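Local coordinates for putative phenazine biosynthesis PhzC/PhzF protein (Clostridium difficile, PDB 4DUN) that is of unknown precise function but, as a PhzF-family protein, is probably an isomerase, at residues Ile211-Lys222 and Cys237-Ile247. Residues are numbered along the deposited sequence; the frame is centred on the assembly and turned at random. Where two conformers were deposited one is given.
Sequences IPYWSEKLGKHK and CEVLKDNTVKI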
ATOM      1  N   ILE A 211      -1.732 -29.629  -5.816  1.00 15.61           N
ATOM      2  CA  ILE A 211      -1.806 -30.791  -4.916  1.00 15.24           C
ATOM      3  C   ILE A 211      -2.080 -32.085  -5.729  1.00 21.30           C
ATOM      4  O   ILE A 211      -1.242 -32.982  -5.619  1.00 20.50           O
ATOM      5  CB  ILE A 211      -2.797 -30.604  -3.751  1.00 17.69           C
ATOM      6  CG1 ILE A 211      -2.282 -29.485  -2.778  1.00 17.84           C
ATOM      7  CG2 ILE A 211      -3.052 -31.932  -3.024  1.00 18.67           C
ATOM      8  CD1 ILE A 211      -3.331 -29.040  -1.729  1.00 19.05           C
ATOM      9  N   PRO A 212      -3.173 -32.238  -6.541  1.00 18.80           N
ATOM     10  CA  PRO A 212      -3.343 -33.505  -7.286  1.00 19.47           C
ATOM     11  C   PRO A 212      -2.178 -33.758  -8.232  1.00 22.93           C
ATOM     12  O   PRO A 212      -1.752 -34.905  -8.373  1.00 23.40           O
ATOM     13  CB  PRO A 212      -4.659 -33.311  -8.061  1.00 20.89           C
ATOM     14  CG  PRO A 212      -4.876 -31.817  -8.096  1.00 24.03           C
ATOM     15  CD  PRO A 212      -4.305 -31.320  -6.791  1.00 19.78           C
ATOM     16  N   TYR A 213      -1.649 -32.709  -8.854  1.00 19.61           N
ATOM     17  CA  TYR A 213      -0.526 -32.905  -9.759  1.00 20.15           C
ATOM     18  C   TYR A 213       0.747 -33.442  -9.099  1.00 23.33           C
ATOM     19  O   TYR A 213       1.309 -34.417  -9.565  1.00 22.70           O
ATOM     20  CB  TYR A 213      -0.185 -31.624 -10.523  1.00 21.80           C
ATOM     21  CG  TYR A 213       1.071 -31.803 -11.331  1.00 24.99           C
ATOM     22  CD1 TYR A 213       1.039 -32.433 -12.563  1.00 28.11           C
ATOM     23  CD2 TYR A 213       2.295 -31.409 -10.834  1.00 26.42           C
ATOM     24  CE1 TYR A 213       2.200 -32.634 -13.292  1.00 28.66           C
ATOM     25  CE2 TYR A 213       3.450 -31.603 -11.544  1.00 28.53           C
ATOM     26  CZ  TYR A 213       3.406 -32.215 -12.776  1.00 38.14           C
ATOM     27  OH  TYR A 213       4.579 -32.408 -13.473  1.00 38.16           O
ATOM     28  N   TRP A 214       1.160 -32.851  -7.983  1.00 19.51           N
ATOM     29  CA  TRP A 214       2.353 -33.325  -7.284  1.00 20.16           C
ATOM     30  C   TRP A 214       2.075 -34.596  -6.487  1.00 24.44           C
ATOM     31  O   TRP A 214       2.984 -35.423  -6.340  1.00 23.71           O
ATOM     32  CB  TRP A 214       2.958 -32.219  -6.418  1.00 18.63           C
ATOM     33  CG  TRP A 214       3.654 -31.165  -7.235  1.00 18.92           C
ATOM     34  CD1 TRP A 214       3.234 -29.885  -7.461  1.00 20.96           C
ATOM     35  CD2 TRP A 214       4.871 -31.327  -7.982  1.00 19.46           C
ATOM     36  NE1 TRP A 214       4.149 -29.219  -8.244  1.00 20.59           N
ATOM     37  CE2 TRP A 214       5.142 -30.091  -8.611  1.00 22.87           C
ATOM     38  CE3 TRP A 214       5.761 -32.399  -8.176  1.00 21.68           C
ATOM     39  CZ2 TRP A 214       6.262 -29.896  -9.421  1.00 22.72           C
ATOM     40  CZ3 TRP A 214       6.865 -32.205  -8.990  1.00 23.36           C
ATOM     41  CH2 TRP A 214       7.127 -30.958  -9.576  1.00 23.37           C
ATOM     42  N   SER A 215       0.818 -34.788  -6.017  1.00 21.49           N
ATOM     43  CA  SER A 215       0.447 -36.031  -5.337  1.00 23.52           C
ATOM     44  C   SER A 215       0.707 -37.249  -6.244  1.00 28.53           C
ATOM     45  O   SER A 215       1.253 -38.240  -5.766  1.00 29.48           O
ATOM     46  CB  SER A 215      -1.022 -36.017  -4.929  1.00 25.80           C
ATOM     47  OG  SER A 215      -1.378 -37.266  -4.361  1.00 32.14           O
ATOM     48  N   GLU A 216       0.329 -37.155  -7.532  0.50 27.41           N
ATOM     49  CA  GLU A 216       0.511 -38.215  -8.517  0.50 28.24           C
ATOM     50  C   GLU A 216       2.006 -38.418  -8.842  0.50 32.20           C
ATOM     51  O   GLU A 216       2.475 -39.558  -8.882  0.50 32.26           O
ATOM     52  CB  GLU A 216      -0.298 -37.896  -9.794  0.50 29.81           C
ATOM     53  CG  GLU A 216      -0.225 -38.952 -10.896  0.50 39.05           C
ATOM     54  CD  GLU A 216      -0.571 -40.380 -10.509  0.50 56.57           C
ATOM     55  OE1 GLU A 216       0.202 -41.291 -10.883  0.50 56.58           O
ATOM     56  OE2 GLU A 216      -1.606 -40.590  -9.833  0.50 38.55           O
ATOM     57  N   LYS A 217       2.742 -37.316  -9.058  1.00 28.26           N
ATOM     58  CA  LYS A 217       4.170 -37.342  -9.396  1.00 28.51           C
ATOM     59  C   LYS A 217       5.053 -37.885  -8.271  1.00 32.83           C
ATOM     60  O   LYS A 217       6.011 -38.606  -8.549  1.00 34.15           O
ATOM     61  CB  LYS A 217       4.661 -35.922  -9.778  1.00 29.33           C
ATOM     62  CG  LYS A 217       4.180 -35.436 -11.150  1.00 45.91           C
ATOM     63  CD  LYS A 217       4.927 -36.121 -12.318  1.00 59.96           C
ATOM     64  CE  LYS A 217       4.205 -35.968 -13.639  1.00 72.00           C
ATOM     65  NZ  LYS A 217       4.930 -36.643 -14.750  1.00 79.43           N
ATOM     66  N   LEU A 218       4.737 -37.536  -7.017  1.00 28.56           N
ATOM     67  CA  LEU A 218       5.551 -37.889  -5.849  1.00 28.82           C
ATOM     68  C   LEU A 218       5.030 -39.115  -5.085  1.00 34.33           C
ATOM     69  O   LEU A 218       5.752 -39.646  -4.247  1.00 35.23           O
ATOM     70  CB  LEU A 218       5.666 -36.672  -4.893  1.00 27.59           C
ATOM     71  CG  LEU A 218       6.245 -35.359  -5.494  1.00 30.28           C
ATOM     72  CD1 LEU A 218       6.219 -34.235  -4.485  1.00 28.73           C
ATOM     73  CD2 LEU A 218       7.695 -35.552  -6.002  1.00 31.79           C
ATOM     74  N   GLY A 219       3.804 -39.543  -5.375  1.00 32.15           N
ATOM     75  CA  GLY A 219       3.150 -40.669  -4.708  1.00 33.08           C
ATOM     76  C   GLY A 219       2.880 -40.402  -3.239  1.00 34.95           C
ATOM     77  O   GLY A 219       3.068 -41.290  -2.406  1.00 36.19           O
ATOM     78  N   LYS A 220       2.443 -39.170  -2.908  1.00 29.56           N
ATOM     79  CA  LYS A 220       2.181 -38.751  -1.526  1.00 28.37           C
ATOM     80  C   LYS A 220       0.804 -38.101  -1.366  1.00 31.50           C
ATOM     81  O   LYS A 220       0.398 -37.305  -2.217  1.00 29.36           O
ATOM     82  CB  LYS A 220       3.249 -37.745  -1.063  1.00 29.30           C
ATOM     83  CG  LYS A 220       4.650 -38.316  -0.918  1.00 35.81           C
ATOM     84  CD  LYS A 220       5.665 -37.224  -0.551  1.00 40.20           C
ATOM     85  CE  LYS A 220       5.764 -37.001   0.938  1.00 45.07           C
ATOM     86  NZ  LYS A 220       6.983 -36.239   1.299  1.00 47.41           N
ATOM     87  N   HIS A 221       0.111 -38.399  -0.252  1.00 30.17           N
ATOM     88  CA  HIS A 221      -1.202 -37.803   0.022  1.00 30.81           C
ATOM     89  C   HIS A 221      -1.061 -36.574   0.914  1.00 31.31           C
ATOM     90  O   HIS A 221      -1.933 -35.715   0.885  1.00 29.66           O
ATOM     91  CB  HIS A 221      -2.174 -38.812   0.640  1.00 34.38           C
ATOM     92  CG  HIS A 221      -2.784 -39.750  -0.359  1.00 40.58           C
ATOM     93  ND1 HIS A 221      -3.114 -41.046  -0.015  1.00 45.00           N
ATOM     94  CD2 HIS A 221      -3.107 -39.548  -1.660  1.00 43.47           C
ATOM     95  CE1 HIS A 221      -3.628 -41.589  -1.109  1.00 45.50           C
ATOM     96  NE2 HIS A 221      -3.638 -40.725  -2.126  1.00 44.82           N
ATOM     97  N   LYS A 222       0.026 -36.499   1.706  1.00 27.33           N
ATOM     98  CA  LYS A 222       0.340 -35.372   2.587  1.00 25.72           C
ATOM     99  C   LYS A 222       1.649 -34.786   2.144  1.00 27.56           C
ATOM    100  O   LYS A 222       2.633 -35.518   2.014  1.00 27.59           O
ATOM    101  CB  LYS A 222       0.419 -35.803   4.055  1.00 29.56           C
ATOM    102  CG  LYS A 222      -0.929 -36.090   4.703  1.00 46.73           C
ATOM    103  CD  LYS A 222      -0.798 -36.375   6.201  1.00 55.36           C
ATOM    104  CE  LYS A 222      -0.649 -35.132   7.050  1.00 64.46           C
ATOM    105  NZ  LYS A 222      -0.526 -35.468   8.492  1.00 79.74           N
ATOM    106  N   CYS A 237      -0.453 -29.296   2.730  1.00 18.35           N
ATOM    107  CA  CYS A 237      -1.275 -29.874   1.668  1.00 18.03           C
ATOM    108  C   CYS A 237      -1.663 -31.283   1.975  1.00 22.48           C
ATOM    109  O   CYS A 237      -0.807 -32.079   2.375  1.00 22.37           O
ATOM    110  CB  CYS A 237      -0.507 -29.842   0.351  1.00 18.48           C
ATOM    111  SG  CYS A 237      -0.067 -28.183  -0.212  1.00 21.66           S
ATOM    112  N   GLU A 238      -2.930 -31.635   1.726  0.50 18.21           N
ATOM    113  CA  GLU A 238      -3.412 -32.999   1.935  0.50 18.02           C
ATOM    114  C   GLU A 238      -4.520 -33.344   0.952  0.50 22.98           C
ATOM    115  O   GLU A 238      -5.476 -32.577   0.796  0.50 21.42           O
ATOM    116  CB  GLU A 238      -3.886 -33.213   3.382  0.50 19.26           C
ATOM    117  CG  GLU A 238      -4.320 -34.641   3.677  0.50 21.40           C
ATOM    118  CD  GLU A 238      -4.756 -34.964   5.092  0.50 35.98           C
ATOM    119  OE1 GLU A 238      -4.608 -34.098   5.984  0.50 26.78           O
ATOM    120  OE2 GLU A 238      -5.240 -36.098   5.309  0.50 27.93           O
ATOM    121  N   VAL A 239      -4.402 -34.536   0.330  1.00 20.70           N
ATOM    122  CA  VAL A 239      -5.385 -35.087  -0.608  1.00 21.62           C
ATOM    123  C   VAL A 239      -6.424 -35.755   0.286  1.00 27.86           C
ATOM    124  O   VAL A 239      -6.066 -36.640   1.085  1.00 27.25           O
ATOM    125  CB  VAL A 239      -4.778 -36.083  -1.638  1.00 26.58           C
ATOM    126  CG1 VAL A 239      -5.858 -36.672  -2.544  1.00 27.69           C
ATOM    127  CG2 VAL A 239      -3.679 -35.439  -2.463  1.00 25.22           C
ATOM    128  N   LEU A 240      -7.686 -35.333   0.175  1.00 25.11           N
ATOM    129  CA  LEU A 240      -8.776 -35.924   0.956  1.00 26.38           C
ATOM    130  C   LEU A 240      -9.582 -36.919   0.068  1.00 33.97           C
ATOM    131  O   LEU A 240      -9.293 -37.049  -1.117  1.00 33.31           O
ATOM    132  CB  LEU A 240      -9.647 -34.839   1.620  1.00 25.54           C
ATOM    133  CG  LEU A 240      -8.901 -33.886   2.599  1.00 29.60           C
ATOM    134  CD1 LEU A 240      -9.851 -32.879   3.236  1.00 29.38           C
ATOM    135  CD2 LEU A 240      -8.162 -34.661   3.727  1.00 31.66           C
ATOM    136  N   LYS A 241     -10.529 -37.667   0.657  1.00 39.63           N
ATOM    137  CA  LYS A 241     -11.251 -38.770   0.006  1.00 41.62           C
ATOM    138  C   LYS A 241     -12.217 -38.439  -1.167  1.00 46.77           C
ATOM    139  O   LYS A 241     -12.223 -39.174  -2.163  1.00 49.68           O
ATOM    140  CB  LYS A 241     -12.054 -39.547   1.062  1.00 46.14           C
ATOM    141  CG  LYS A 241     -11.197 -40.473   1.915  1.00 66.82           C
ATOM    142  CD  LYS A 241     -12.003 -41.103   3.041  1.00 81.11           C
ATOM    143  CE  LYS A 241     -11.117 -41.854   4.005  1.00 95.97           C
ATOM    144  NZ  LYS A 241     -11.892 -42.421   5.139  1.00108.66           N
ATOM    145  N   ASP A 242     -13.079 -37.431  -1.011  1.00 40.31           N
ATOM    146  CA  ASP A 242     -14.177 -37.069  -1.928  1.00 38.38           C
ATOM    147  C   ASP A 242     -13.792 -36.021  -2.999  1.00 35.59           C
ATOM    148  O   ASP A 242     -14.560 -35.083  -3.252  1.00 35.01           O
ATOM    149  CB  ASP A 242     -15.344 -36.521  -1.074  1.00 41.35           C
ATOM    150  CG  ASP A 242     -14.923 -35.477  -0.033  1.00 56.58           C
ATOM    151  OD1 ASP A 242     -13.703 -35.181   0.062  1.00 56.19           O
ATOM    152  OD2 ASP A 242     -15.810 -34.968   0.696  1.00 66.44           O
ATOM    153  N   ASN A 243     -12.621 -36.187  -3.636  1.00 28.10           N
ATOM    154  CA  ASN A 243     -12.105 -35.251  -4.653  1.00 26.61           C
ATOM    155  C   ASN A 243     -11.990 -33.838  -4.062  1.00 26.60           C
ATOM    156  O   ASN A 243     -12.399 -32.845  -4.678  1.00 25.83           O
ATOM    157  CB  ASN A 243     -12.926 -35.248  -5.949  1.00 28.98           C
ATOM    158  CG  ASN A 243     -13.051 -36.602  -6.615  1.00 50.80           C
ATOM    159  OD1 ASN A 243     -14.146 -37.032  -6.986  1.00 51.56           O
ATOM    160  ND2 ASN A 243     -11.946 -37.318  -6.759  1.00 40.90           N
ATOM    161  N   THR A 244     -11.462 -33.762  -2.841  1.00 22.14           N
ATOM    162  CA  THR A 244     -11.188 -32.470  -2.212  1.00 20.81           C
ATOM    163  C   THR A 244      -9.767 -32.478  -1.731  1.00 23.41           C
ATOM    164  O   THR A 244      -9.137 -33.540  -1.654  1.00 23.74           O
ATOM    165  CB  THR A 244     -12.173 -32.103  -1.069  1.00 25.93           C
ATOM    166  OG1 THR A 244     -12.037 -33.022   0.018  1.00 26.42           O
ATOM    167  CG2 THR A 244     -13.637 -31.978  -1.541  1.00 28.05           C
ATOM    168  N   VAL A 245      -9.257 -31.291  -1.408  1.00 17.97           N
ATOM    169  CA  VAL A 245      -7.920 -31.111  -0.872  1.00 17.33           C
ATOM    170  C   VAL A 245      -8.004 -30.214   0.354  1.00 22.08           C
ATOM    171  O   VAL A 245      -8.892 -29.356   0.442  1.00 21.65           O
ATOM    172  CB  VAL A 245      -6.896 -30.560  -1.921  1.00 20.14           C
ATOM    173  CG1 VAL A 245      -6.689 -31.528  -3.102  1.00 20.64           C
ATOM    174  CG2 VAL A 245      -7.292 -29.176  -2.426  1.00 19.89           C
ATOM    175  N   LYS A 246      -7.083 -30.408   1.307  1.00 17.73           N
ATOM    176  CA  LYS A 246      -6.999 -29.545   2.465  1.00 17.18           C
ATOM    177  C   LYS A 246      -5.761 -28.658   2.304  1.00 21.38           C
ATOM    178  O   LYS A 246      -4.669 -29.157   1.991  1.00 21.53           O
ATOM    179  CB  LYS A 246      -6.937 -30.355   3.773  1.00 19.01           C
ATOM    180  CG  LYS A 246      -7.083 -29.477   5.019  1.00 23.88           C
ATOM    181  CD  LYS A 246      -6.741 -30.233   6.314  1.00 35.53           C
ATOM    182  CE  LYS A 246      -7.815 -31.178   6.783  1.00 50.06           C
ATOM    183  NZ  LYS A 246      -7.422 -31.838   8.058  1.00 62.55           N
ATOM    184  N   ILE A 247      -5.958 -27.346   2.460  1.00 17.43           N
ATOM    185  CA  ILE A 247      -4.918 -26.322   2.394  1.00 18.38           C
ATOM    186  C   ILE A 247      -4.877 -25.684   3.775  1.00 23.15           C
ATOM    187  O   ILE A 247      -5.917 -25.230   4.265  1.00 21.35           O
ATOM    188  CB  ILE A 247      -5.240 -25.348   1.225  1.00 22.46           C
ATOM    189  CG1 ILE A 247      -4.805 -26.042  -0.095  1.00 24.09           C
ATOM    190  CG2 ILE A 247      -4.548 -23.967   1.367  1.00 25.67           C
ATOM    191  CD1 ILE A 247      -5.790 -25.989  -1.188  1.00 34.15           C
TER
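I211 meets the hairpin with both of its branches, and this is the tightly packed part of the contact. CG1 stands opposite the carbonyl carbon (chi1 -67°), turned to C237, and the extended chi2 (169°) sends CD1 on, so that I211 CD1 lies 3.6 Å from C237 CB and 3.7 Å from I247 CG1. The CG2 branch, anti to the backbone N, slides past V239, with I211 CG2 3.6 Å from V239 CG2, and meets V245 tip to tip, at 3.7 Å from V245 CG1. One side chain thus touches four apolar residues of both hairpin strands, and M223 of strand 222-227 adds to the packing around it. A turn later S215 rests its OG 3.5 Å from V239 CG2; that hydroxyl donates to K220 O (2.8 Å) from above the carbonyl plane, tying the helix to the chain that leaves it at G219. V239 N donates the one hydrogen bond between the segments, to H221 O at 2.8 Å, in the carbonyl plane. The solvent side is looser: the exposed H221 ring meets V239 CB only obliquely, and K222 and E238, an antiparallel non-hydrogen-bonded pair, touch side by side through their aliphatic parts. Helix 211-218 crosses strand 237-239 steeply (-76°), packing against the hairpin of strands 233-239 and 244-259, consistent with the diaminopimelate epimerase-like fold of PhzF proteins.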